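COG0778: Nitroreductase (Streptococcus pneumoniae, PDB 2B67) binds flavin mononucleotide and, as a member of the nitroreductase family, probably transfers electrons from a reduced nicotinamide cofactor to its substrates. Local coordinates at residues Arg30-Ile35 and Val143-Asp148; Ala61-Gly66 and Lys161-Glu166; Lys93-Gly98 and Glu106-Phe111; Ala120-Ser123 and Asp129-Ala132. All blocks are in the same frame, centred on the assembly; numbering follows the deposited sequence.

Interaction 1 (Arg30-Ile35 and Val143-Asp148); sequences RTAIEI and VLALTD
In the alpha-beta core of the nitroreductase fold, helix 26-36 packs against the C-terminal part of the long helix 124-148 through a small alanine-lined interface, centred on Ala32 and Ala145. The two short segments run at 135° to each other, nearer antiparallel than parallel, and their axes come within 8.4 Å. Ala32 and Ala145 point at each other with CA atoms 5.0 Å apart, and the Ala145 methyl rests 3.6 Å from Ala32 O, against backbone as much as side chain. Leu146 closes one side: its CG lies anti to the carbonyl carbon (chi1 -73°), which brings CD2 to 3.5 Å from Ala32 CB. One turn on from Ala32, Ile35 also reaches the Ala145 methyl: its CB and CG2 both lie 4.1 Å from Ala145 CB. No hydrogen bond joins the segments. On the far side of helix 124-148 the Thr147 hydroxyl OG1 turns back to Val143 O at 2.7 Å, and that oxygen also accepts Thr147 N from the opposite face of its carbonyl plane. Ile33 reaches Phe50 and Val52 of strand 48-53, while Ile35 meets Asn10 of the second subunit. Facing alanines that let two helix backbones come close are characteristic of tightly packed helix pairs, here beside the sheet of the alpha-beta fold.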
loop_
_atom_site.group_PDB
_atom_site.type_symbol
_atom_site.label_atom_id
_atom_site.label_comp_id
_atom_site.label_asym_id
_atom_site.label_seq_id
_atom_site.Cartn_x
_atom_site.Cartn_y
_atom_site.Cartn_z
ATOM N N ARG A 30 9.942 -10.013 13.651
ATOM C CA ARG A 30 9.817 -8.798 14.444
ATOM C C ARG A 30 10.590 -7.643 13.830
ATOM O O ARG A 30 10.117 -6.504 13.820
ATOM C CB ARG A 30 10.259 -9.029 15.893
ATOM C CG ARG A 30 9.929 -7.840 16.789
ATOM C CD ARG A 30 10.662 -7.907 18.091
ATOM N NE ARG A 30 11.314 -6.626 18.379
ATOM C CZ ARG A 30 10.960 -5.825 19.372
ATOM N NH1 ARG A 30 9.970 -6.186 20.162
ATOM N NH2 ARG A 30 11.591 -4.680 19.591
ATOM N N THR A 31 11.784 -7.920 13.319
ATOM C CA THR A 31 12.538 -6.855 12.655
ATOM C C THR A 31 11.814 -6.343 11.395
ATOM O O THR A 31 11.714 -5.131 11.183
ATOM C CB THR A 31 13.943 -7.326 12.274
ATOM O OG1 THR A 31 14.668 -7.638 13.475
ATOM C CG2 THR A 31 14.670 -6.261 11.478
ATOM N N ALA A 32 11.351 -7.277 10.551
ATOM C CA ALA A 32 10.701 -6.903 9.294
ATOM C C ALA A 32 9.476 -6.024 9.589
ATOM O O ALA A 32 9.198 -5.059 8.872
ATOM C CB ALA A 32 10.307 -8.153 8.512
ATOM N N ILE A 33 8.776 -6.349 10.672
ATOM C CA ILE A 33 7.580 -5.622 11.038
ATOM C C ILE A 33 7.963 -4.260 11.580
ATOM O O ILE A 33 7.293 -3.268 11.291
ATOM C CB ILE A 33 6.644 -6.434 11.987
ATOM C CG1 ILE A 33 6.073 -7.661 11.258
ATOM C CG2 ILE A 33 5.516 -5.542 12.555
ATOM C CD1 ILE A 33 5.276 -8.596 12.182
ATOM N N GLU A 34 9.063 -4.198 12.328
ATOM C CA GLU A 34 9.549 -2.913 12.806
ATOM C C GLU A 34 10.016 -1.995 11.668
ATOM O O GLU A 34 9.765 -0.769 11.693
ATOM C CB GLU A 34 10.614 -3.075 13.889
ATOM C CG GLU A 34 10.978 -1.760 14.573
ATOM C CD GLU A 34 12.010 -1.944 15.667
ATOM O OE1 GLU A 34 12.944 -2.758 15.479
ATOM O OE2 GLU A 34 11.883 -1.295 16.722
ATOM N N ILE A 35 10.671 -2.555 10.660
ATOM C CA ILE A 35 10.984 -1.729 9.465
ATOM C C ILE A 35 9.699 -1.305 8.704
ATOM O O ILE A 35 9.570 -0.144 8.298
ATOM C CB ILE A 35 11.996 -2.439 8.490
ATOM C CG1 ILE A 35 13.378 -2.578 9.151
ATOM C CG2 ILE A 35 12.175 -1.653 7.193
ATOM C CD1 ILE A 35 14.313 -3.519 8.366
ATOM N N VAL A 143 6.548 -6.777 2.923
ATOM C CA VAL A 143 7.076 -7.798 2.020
ATOM C C VAL A 143 8.488 -7.462 1.516
ATOM O O VAL A 143 9.333 -8.374 1.304
ATOM C CB VAL A 143 6.104 -8.199 0.874
ATOM C CG1 VAL A 143 4.800 -8.771 1.432
ATOM C CG2 VAL A 143 5.853 -7.077 -0.072
ATOM N N LEU A 144 8.743 -6.162 1.326
ATOM C CA LEU A 144 10.081 -5.700 0.939
ATOM C C LEU A 144 11.086 -5.917 2.049
ATOM O O LEU A 144 12.212 -6.387 1.790
ATOM C CB LEU A 144 10.075 -4.221 0.506
ATOM C CG LEU A 144 9.369 -3.968 -0.829
ATOM C CD1 LEU A 144 9.108 -2.443 -0.968
ATOM C CD2 LEU A 144 10.204 -4.508 -1.966
ATOM N N ALA A 145 10.675 -5.611 3.283
ATOM C CA ALA A 145 11.541 -5.855 4.431
ATOM C C ALA A 145 11.887 -7.352 4.583
ATOM O O ALA A 145 13.020 -7.699 4.873
ATOM C CB ALA A 145 10.948 -5.247 5.745
ATOM N N LEU A 146 10.913 -8.230 4.371
ATOM C CA LEU A 146 11.130 -9.690 4.394
ATOM C C LEU A 146 12.105 -10.118 3.303
ATOM O O LEU A 146 13.071 -10.898 3.550
ATOM C CB LEU A 146 9.785 -10.425 4.212
ATOM C CG LEU A 146 8.862 -10.373 5.452
ATOM C CD1 LEU A 146 7.440 -10.914 5.185
ATOM C CD2 LEU A 146 9.498 -11.069 6.660
ATOM N N THR A 147 11.847 -9.597 2.099
ATOM C CA THR A 147 12.665 -9.846 0.922
ATOM C C THR A 147 14.093 -9.432 1.198
ATOM O O THR A 147 15.010 -10.188 0.911
ATOM C CB THR A 147 12.149 -9.083 -0.319
ATOM O OG1 THR A 147 10.811 -9.504 -0.631
ATOM C CG2 THR A 147 13.069 -9.333 -1.539
ATOM N N ASP A 148 14.276 -8.223 1.730
ATOM C CA ASP A 148 15.608 -7.765 2.139
ATOM C C ASP A 148 16.365 -8.704 3.090
ATOM O O ASP A 148 17.584 -8.697 3.125
ATOM C CB ASP A 148 15.537 -6.386 2.800
ATOM C CG ASP A 148 16.904 -5.709 2.867
ATOM O OD1 ASP A 148 17.363 -5.399 3.988
ATOM O OD2 ASP A 148 17.515 -5.521 1.792
#

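Interaction 2 (Ala61-Gly66 and Lys161-Glu166); sequences AKLAYG and KSKVNE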
loop_
_atom_site.group_PDB
_atom_site.type_symbol
_atom_site.label_atom_id
_atom_site.label_comp_id
_atom_site.label_asym_id
_atom_site.label_seq_id
_atom_site.Cartn_x
_atom_site.Cartn_y
_atom_site.Cartn_z
ATOM N N ALA A 61 -5.853 -21.713 7.981
ATOM C CA ALA A 61 -5.847 -22.199 6.614
ATOM C C ALA A 61 -7.224 -22.660 6.132
ATOM O O ALA A 61 -7.507 -22.579 4.932
ATOM C CB ALA A 61 -4.845 -23.347 6.471
ATOM N N LYS A 62 -8.060 -23.151 7.048
ATOM C CA LYS A 62 -9.450 -23.575 6.714
ATOM C C LYS A 62 -10.305 -22.432 6.219
ATOM O O LYS A 62 -11.372 -22.679 5.608
ATOM C CB LYS A 62 -10.139 -24.201 7.923
ATOM C CG LYS A 62 -9.495 -25.482 8.396
ATOM C CD LYS A 62 -10.249 -26.007 9.603
ATOM C CE LYS A 62 -9.527 -27.203 10.169
ATOM N NZ LYS A 62 -10.041 -27.467 11.547
ATOM N N LEU A 63 -9.836 -21.188 6.458
ATOM C CA LEU A 63 -10.527 -19.963 5.991
ATOM C C LEU A 63 -10.084 -19.468 4.607
ATOM O O LEU A 63 -10.651 -18.519 4.036
ATOM C CB LEU A 63 -10.330 -18.845 7.004
ATOM C CG LEU A 63 -10.738 -19.122 8.444
ATOM C CD1 LEU A 63 -10.608 -17.823 9.173
ATOM C CD2 LEU A 63 -12.175 -19.722 8.569
ATOM N N ALA A 64 -9.052 -20.107 4.076
ATOM C CA ALA A 64 -8.446 -19.665 2.813
ATOM C C ALA A 64 -9.105 -20.381 1.630
ATOM O O ALA A 64 -9.388 -21.580 1.727
ATOM C CB ALA A 64 -6.921 -19.958 2.844
ATOM N N TYR A 65 -9.320 -19.682 0.518
ATOM C CA TYR A 65 -9.977 -20.287 -0.652
ATOM C C TYR A 65 -8.986 -20.986 -1.598
ATOM O O TYR A 65 -7.834 -20.562 -1.713
ATOM C CB TYR A 65 -10.700 -19.228 -1.497
ATOM C CG TYR A 65 -11.684 -18.308 -0.783
ATOM C CD1 TYR A 65 -11.779 -16.962 -1.146
ATOM C CD2 TYR A 65 -12.512 -18.777 0.216
ATOM C CE1 TYR A 65 -12.654 -16.110 -0.506
ATOM C CE2 TYR A 65 -13.395 -17.938 0.856
ATOM C CZ TYR A 65 -13.452 -16.604 0.484
ATOM O OH TYR A 65 -14.368 -15.776 1.093
ATOM N N GLY A 66 -9.459 -22.019 -2.304
ATOM C CA GLY A 66 -8.671 -22.634 -3.381
ATOM C C GLY A 66 -7.281 -23.035 -2.911
ATOM O O GLY A 66 -7.117 -23.551 -1.807
ATOM N N LYS A 161 -12.983 -13.458 5.443
ATOM C CA LYS A 161 -12.710 -12.432 6.434
ATOM C C LYS A 161 -13.606 -12.504 7.660
ATOM O O LYS A 161 -13.181 -12.124 8.755
ATOM C CB LYS A 161 -12.780 -11.030 5.817
ATOM C CG LYS A 161 -11.570 -10.691 4.956
ATOM C CD LYS A 161 -11.855 -9.505 4.061
ATOM C CE LYS A 161 -10.626 -9.050 3.252
ATOM N NZ LYS A 161 -10.840 -7.637 2.821
ATOM N N SER A 162 -14.828 -13.022 7.483
ATOM C CA SER A 162 -15.836 -13.043 8.555
ATOM C C SER A 162 -15.491 -14.004 9.700
ATOM O O SER A 162 -16.068 -13.926 10.799
ATOM C CB SER A 162 -17.211 -13.414 7.972
ATOM O OG SER A 162 -17.294 -14.794 7.616
ATOM N N LYS A 163 -14.555 -14.918 9.490
ATOM C CA LYS A 163 -14.253 -15.852 10.599
ATOM C C LYS A 163 -12.892 -15.621 11.236
ATOM O O LYS A 163 -12.539 -16.296 12.226
ATOM C CB LYS A 163 -14.371 -17.327 10.143
ATOM C CG LYS A 163 -15.795 -17.761 9.778
ATOM C CD LYS A 163 -15.833 -19.217 9.286
ATOM C CE LYS A 163 -17.289 -19.671 9.030
ATOM N NZ LYS A 163 -17.311 -20.999 8.309
ATOM N N VAL A 164 -12.121 -14.703 10.656
ATOM C CA VAL A 164 -10.716 -14.557 11.042
ATOM C C VAL A 164 -10.565 -14.083 12.487
ATOM O O VAL A 164 -9.689 -14.589 13.210
ATOM C CB VAL A 164 -9.872 -13.621 10.088
ATOM C CG1 VAL A 164 -8.453 -13.504 10.629
ATOM C CG2 VAL A 164 -9.770 -14.196 8.668
ATOM N N ASN A 165 -11.402 -13.129 12.909
ATOM C CA ASN A 165 -11.306 -12.598 14.279
ATOM C C ASN A 165 -11.529 -13.701 15.284
ATOM O O ASN A 165 -10.824 -13.781 16.275
ATOM C CB ASN A 165 -12.332 -11.491 14.544
ATOM C CG ASN A 165 -11.934 -10.164 13.931
ATOM O OD1 ASN A 165 -11.402 -9.275 14.612
ATOM N ND2 ASN A 165 -12.221 -10.011 12.656
ATOM N N GLU A 166 -12.537 -14.525 15.026
ATOM C CA GLU A 166 -12.905 -15.645 15.886
ATOM C C GLU A 166 -11.770 -16.675 15.964
ATOM O O GLU A 166 -11.275 -16.973 17.042
ATOM C CB GLU A 166 -14.194 -16.257 15.330
ATOM C CG GLU A 166 -14.698 -17.510 15.990
ATOM C CD GLU A 166 -16.123 -17.835 15.559
ATOM O OE1 GLU A 166 -16.964 -18.064 16.475
ATOM O OE2 GLU A 166 -16.421 -17.834 14.318
#
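Leu63 carries this contact, where the turn between helix 57-61 and helix 68-74 packs on the N-terminal part of helix 161-168 in the nitroreductase fold. A type I beta turn from Ala61 to Ala64, closed by the bond from Ala64 N to Ala61 O at 3.0 Å, presents Leu63 to the helix. Its CG stands anti to the carbonyl carbon, chi1 -55°, and the forked end then divides between two neighbours in sequence. CD1 takes the inner side, lying 3.8 Å from Val164 CG2, the branch anti to the valine's carbonyl carbon, and just as near Val164 CA, so this methyl meets backbone as well as side chain. Val164 continues inward to Phe82 of strand 77-84 and Pro176 of strand 174-183, so this valine lies between the turn and the sheet. Backbone hydrogen bonds between Leu63 and Asp160 and between Tyr65 and Gly158, a residue of the FMN pocket, join the turn to the residues just ahead of 161-166. Lys163 starts out toward the turn, but its extended chain carries the ammonium end away from it; only the methylene part covers the leucine. There, on the outer side, Leu63 CD2 lies 3.6 Å from Lys163 CB and 3.8 Å from Lys163 CD.

Interaction 3 (Lys93-Gly98 and Glu106-Phe111); sequences KIARVG and EQLQYF. With ACY (acetic acid), chain F.
Helices 87-98 and 105-120 form a helical hairpin near a bound FMN, and Ile94, Ala95, Leu108 and Phe111 fill the space between them. The short segments run at 142° to each other, with axes 8.7 Å apart at the closest. Ala95 sits at the centre: its CB touches Phe111 CB at 3.7 Å and, on another side, Leu108 CD2. That same leucine methyl also rests 3.5 Å from Ala95 O, the end of the side chain bending in to the first helix. Tyr110 and Ile94 sandwich the Phe111 ring, Tyr110 CD1 over one face and Ile94 over the other, and Phe103 of the connecting loop also meets the ring. Phe111 approaches FMN to about 7 Å, measured from its side chain. On the side of helix 87-98 turned away from helix 105-120, Lys93 NZ gives a 2.8 Å hydrogen bond to OXT of a bound acetic acid molecule, probably from the crystallisation liquor, and also forms a salt bridge with Glu199 of the second subunit. With CG2 anti to the Ile94 backbone N, that methyl makes a CH-pi contact almost squarely above the ring: 3.9 Å from the Phe111 centroid and 3° off the normal.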
loop_
_atom_site.group_PDB
_atom_site.type_symbol
_atom_site.label_atom_id
_atom_site.label_comp_id
_atom_site.label_asym_id
_atom_site.label_seq_id
_atom_site.Cartn_x
_atom_site.Cartn_y
_atom_site.Cartn_z
ATOM N N LYS A 93 -5.075 6.407 20.930
ATOM C CA LYS A 93 -3.988 5.460 21.211
ATOM C C LYS A 93 -2.613 6.061 20.903
ATOM O O LYS A 93 -1.710 5.975 21.706
ATOM C CB LYS A 93 -4.172 4.182 20.379
ATOM C CG LYS A 93 -3.211 3.031 20.768
ATOM C CD LYS A 93 -3.287 1.871 19.746
ATOM C CE LYS A 93 -2.287 0.758 20.085
ATOM N NZ LYS A 93 -2.742 -0.069 21.253
ATOM N N ILE A 94 -2.462 6.701 19.754
ATOM C CA ILE A 94 -1.193 7.315 19.401
ATOM C C ILE A 94 -0.824 8.388 20.459
ATOM O O ILE A 94 0.293 8.389 20.995
ATOM C CB ILE A 94 -1.246 7.825 17.946
ATOM C CG1 ILE A 94 -1.127 6.588 17.004
ATOM C CG2 ILE A 94 -0.142 8.835 17.677
ATOM C CD1 ILE A 94 -2.011 6.625 15.893
ATOM N N ALA A 95 -1.778 9.242 20.810
ATOM C CA ALA A 95 -1.550 10.249 21.859
ATOM C C ALA A 95 -1.201 9.602 23.208
ATOM O O ALA A 95 -0.277 10.038 23.911
ATOM C CB ALA A 95 -2.770 11.166 21.979
ATOM N N ARG A 96 -1.921 8.560 23.567
ATOM C CA ARG A 96 -1.740 7.929 24.872
ATOM C C ARG A 96 -0.375 7.226 24.977
ATOM O O ARG A 96 0.350 7.413 25.957
ATOM C CB ARG A 96 -2.885 6.954 25.141
ATOM C CG ARG A 96 -2.828 6.175 26.451
ATOM C CD ARG A 96 -3.993 5.146 26.524
ATOM N NE ARG A 96 -5.303 5.797 26.301
ATOM C CZ ARG A 96 -6.083 5.598 25.233
ATOM N NH1 ARG A 96 -7.237 6.257 25.135
ATOM N NH2 ARG A 96 -5.725 4.735 24.276
ATOM N N VAL A 97 -0.002 6.469 23.942
ATOM C CA VAL A 97 1.242 5.714 23.951
ATOM C C VAL A 97 2.448 6.654 23.713
ATOM O O VAL A 97 3.465 6.550 24.405
ATOM C CB VAL A 97 1.191 4.511 22.962
ATOM C CG1 VAL A 97 2.489 3.670 23.023
ATOM C CG2 VAL A 97 -0.037 3.581 23.256
ATOM N N GLY A 98 2.342 7.589 22.767
ATOM C CA GLY A 98 3.464 8.479 22.484
ATOM C C GLY A 98 3.671 9.506 23.600
ATOM O O GLY A 98 4.810 9.777 24.022
ATOM N N GLU A 106 -0.064 20.781 21.529
ATOM C CA GLU A 106 -0.898 20.960 20.340
ATOM C C GLU A 106 -1.145 19.625 19.619
ATOM O O GLU A 106 -2.275 19.320 19.226
ATOM C CB GLU A 106 -0.221 21.894 19.345
ATOM C CG GLU A 106 -0.000 23.308 19.821
ATOM C CD GLU A 106 0.743 24.134 18.774
ATOM O OE1 GLU A 106 0.211 24.239 17.624
ATOM O OE2 GLU A 106 1.861 24.641 19.087
ATOM N N GLN A 107 -0.064 18.867 19.422
ATOM C CA GLN A 107 -0.132 17.546 18.801
ATOM C C GLN A 107 -0.992 16.566 19.609
ATOM O O GLN A 107 -1.799 15.803 19.035
ATOM C CB GLN A 107 1.277 17.004 18.583
ATOM C CG GLN A 107 2.045 17.774 17.525
ATOM C CD GLN A 107 3.507 17.319 17.385
ATOM O OE1 GLN A 107 4.237 17.154 18.372
ATOM N NE2 GLN A 107 3.928 17.117 16.151
ATOM N N LEU A 108 -0.835 16.583 20.933
ATOM C CA LEU A 108 -1.641 15.708 21.775
ATOM C C LEU A 108 -3.159 15.999 21.665
ATOM O O LEU A 108 -3.965 15.076 21.647
ATOM C CB LEU A 108 -1.167 15.768 23.237
ATOM C CG LEU A 108 0.137 15.047 23.621
ATOM C CD1 LEU A 108 0.573 15.427 25.036
ATOM C CD2 LEU A 108 -0.004 13.528 23.507
ATOM N N GLN A 109 -3.529 17.283 21.606
ATOM C CA GLN A 109 -4.935 17.720 21.458
ATOM C C GLN A 109 -5.476 17.295 20.101
ATOM O O GLN A 109 -6.643 16.918 19.951
ATOM C CB GLN A 109 -5.015 19.252 21.577
ATOM C CG GLN A 109 -6.331 19.877 21.092
ATOM C CD GLN A 109 -7.242 20.403 22.217
ATOM O OE1 GLN A 109 -7.494 19.721 23.231
ATOM N NE2 GLN A 109 -7.747 21.637 22.029
ATOM N N TYR A 110 -4.601 17.369 19.113
ATOM C CA TYR A 110 -4.958 16.997 17.775
ATOM C C TYR A 110 -5.330 15.516 17.715
ATOM O O TYR A 110 -6.405 15.182 17.245
ATOM C CB TYR A 110 -3.830 17.337 16.831
ATOM C CG TYR A 110 -4.008 16.787 15.448
ATOM C CD1 TYR A 110 -3.183 15.766 14.991
ATOM C CD2 TYR A 110 -4.984 17.306 14.580
ATOM C CE1 TYR A 110 -3.306 15.256 13.709
ATOM C CE2 TYR A 110 -5.123 16.796 13.288
ATOM C CZ TYR A 110 -4.275 15.771 12.862
ATOM O OH TYR A 110 -4.364 15.251 11.588
ATOM N N PHE A 111 -4.465 14.640 18.224
ATOM C CA PHE A 111 -4.781 13.209 18.250
ATOM C C PHE A 111 -5.905 12.844 19.243
ATOM O O PHE A 111 -6.702 11.940 18.975
ATOM C CB PHE A 111 -3.525 12.386 18.544
ATOM C CG PHE A 111 -2.559 12.297 17.382
ATOM C CD1 PHE A 111 -1.293 12.874 17.468
ATOM C CD2 PHE A 111 -2.891 11.594 16.231
ATOM C CE1 PHE A 111 -0.370 12.780 16.395
ATOM C CE2 PHE A 111 -1.984 11.485 15.149
ATOM C CZ PHE A 111 -0.722 12.085 15.222
HETATM C C ACY F . -5.089 -2.679 20.751
HETATM O O ACY F . -5.289 -3.907 20.638
HETATM O OXT ACY F . -4.244 -2.052 20.076
HETATM C CH3 ACY F . -5.920 -1.927 21.750
#

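Interaction 4 (Ala120-Ser123 and Asp129-Ala132); sequences ARYS and DYLA
Tyr122, just ahead of helix 124-148, meets Tyr130 nearly two turns into that helix as an aromatic pair beside the flavin pocket. Along 129-132, Asp129 comes first and faces the dimer partner: its OD1 is hydrogen-bonded to Ser128 OG of the second subunit. Tyr130 follows and carries the contact. Its CG is anti to the backbone N (chi1 -177°), which swings the ring out from the helix to Tyr122. The pair is offset edge-to-face, with the edge of Tyr122 toward the face of Tyr130, centroids 5.8 Å apart and planes at 68°. Tyr122 CE2 leads, 3.8 Å from Tyr130 CD1, while Tyr122 OH lies 4.1 Å from Tyr130 CE1. The phenol oxygen of Tyr130 is hydrogen-bonded to both His43 ND1 and Ser45 OG, which fixes the far end of the ring; His43 belongs to the FMN pocket. Phe119 meets both tyrosines edge-to-face and makes the pair a three-ring cluster. Leu131, next in sequence, turns to Leu87 and to strand 174-183, and Ala132 packs on Ala132 of the second subunit. Tyr122 and Tyr130 both back His43, consistent with a second shell of an FMN site close to the subunit interface, as in dimeric nitroreductases.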
loop_
_atom_site.group_PDB
_atom_site.type_symbol
_atom_site.label_atom_id
_atom_site.label_comp_id
_atom_site.label_asym_id
_atom_site.label_seq_id
_atom_site.Cartn_x
_atom_site.Cartn_y
_atom_site.Cartn_z
ATOM N N ALA A 120 -15.056 11.159 12.704
ATOM C CA ALA A 120 -16.487 11.045 12.937
ATOM C C ALA A 120 -17.333 11.463 11.737
ATOM O O ALA A 120 -18.454 10.979 11.588
ATOM C CB ALA A 120 -16.894 11.853 14.186
ATOM N N ARG A 121 -16.816 12.367 10.902
ATOM C CA ARG A 121 -17.531 12.843 9.699
ATOM C C ARG A 121 -17.250 12.055 8.404
ATOM O O ARG A 121 -17.746 12.419 7.330
ATOM C CB ARG A 121 -17.232 14.321 9.450
ATOM C CG ARG A 121 -18.128 15.279 10.207
ATOM C CD ARG A 121 -17.591 16.696 10.057
ATOM N NE ARG A 121 -16.575 17.007 11.055
ATOM C CZ ARG A 121 -15.670 17.978 10.939
ATOM N NH1 ARG A 121 -15.627 18.733 9.839
ATOM N NH2 ARG A 121 -14.804 18.188 11.919
ATOM N N TYR A 122 -16.450 10.995 8.501
ATOM C CA TYR A 122 -16.222 10.099 7.349
ATOM C C TYR A 122 -17.453 9.236 7.037
ATOM O O TYR A 122 -18.010 8.595 7.911
ATOM C CB TYR A 122 -15.024 9.171 7.615
ATOM C CG TYR A 122 -13.656 9.802 7.489
ATOM C CD1 TYR A 122 -13.474 11.182 7.687
ATOM C CD2 TYR A 122 -12.529 9.024 7.184
ATOM C CE1 TYR A 122 -12.249 11.761 7.563
ATOM C CE2 TYR A 122 -11.265 9.606 7.075
ATOM C CZ TYR A 122 -11.136 10.970 7.266
ATOM O OH TYR A 122 -9.907 11.587 7.175
ATOM N N SER A 123 -17.844 9.196 5.778
ATOM C CA SER A 123 -18.780 8.178 5.309
ATOM C C SER A 123 -18.232 6.759 5.580
ATOM O O SER A 123 -17.041 6.576 5.900
ATOM C CB SER A 123 -19.025 8.358 3.813
ATOM O OG SER A 123 -17.975 7.787 3.027
ATOM N N ASP A 129 -12.200 2.651 2.738
ATOM C CA ASP A 129 -11.115 2.992 1.792
ATOM C C ASP A 129 -9.841 3.418 2.485
ATOM O O ASP A 129 -8.725 3.066 2.046
ATOM C CB ASP A 129 -11.539 4.106 0.807
ATOM C CG ASP A 129 -12.581 3.624 -0.248
ATOM O OD1 ASP A 129 -12.942 2.429 -0.271
ATOM O OD2 ASP A 129 -13.052 4.460 -1.054
ATOM N N TYR A 130 -10.006 4.191 3.556
ATOM C CA TYR A 130 -8.877 4.722 4.349
ATOM C C TYR A 130 -8.094 3.549 4.961
ATOM O O TYR A 130 -6.874 3.453 4.839
ATOM C CB TYR A 130 -9.445 5.646 5.421
ATOM C CG TYR A 130 -8.491 6.367 6.317
ATOM C CD1 TYR A 130 -8.174 7.713 6.093
ATOM C CD2 TYR A 130 -7.952 5.736 7.432
ATOM C CE1 TYR A 130 -7.310 8.420 6.976
ATOM C CE2 TYR A 130 -7.072 6.411 8.305
ATOM C CZ TYR A 130 -6.785 7.758 8.101
ATOM O OH TYR A 130 -5.901 8.403 8.997
ATOM N N LEU A 131 -8.816 2.627 5.570
ATOM C CA LEU A 131 -8.178 1.473 6.200
ATOM C C LEU A 131 -7.499 0.591 5.136
ATOM O O LEU A 131 -6.370 0.123 5.310
ATOM C CB LEU A 131 -9.215 0.691 6.988
ATOM C CG LEU A 131 -9.864 1.377 8.215
ATOM C CD1 LEU A 131 -10.867 0.404 8.856
ATOM C CD2 LEU A 131 -8.873 1.840 9.271
ATOM N N ALA A 132 -8.192 0.382 4.011
ATOM C CA ALA A 132 -7.669 -0.483 2.967
ATOM C C ALA A 132 -6.384 0.124 2.366
ATOM O O ALA A 132 -5.391 -0.584 2.108
ATOM C CB ALA A 132 -8.729 -0.753 1.877
#

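All four contacts belong to the one nitroreductase fold, yet none touches another. Helix 124-148 spans two of them, entering interaction 4 near its start and interaction 1 in its C-terminal part, with centres about 27 Å apart. Interactions 3 and 4 follow in series, with helix 105-120 leading into helix 124-148, and both nest within the chain loops closed by interactions 1 and 2, whose segments alternate. Interaction 2 lies farthest from interaction 3, about 34 Å between centres, and is the one not touched by the second subunit. Interactions 3 and 4 approach to about 7 Å at nearest atoms and come close to bound FMN, consistent with helical walls around a cofactor site near the dimer interface.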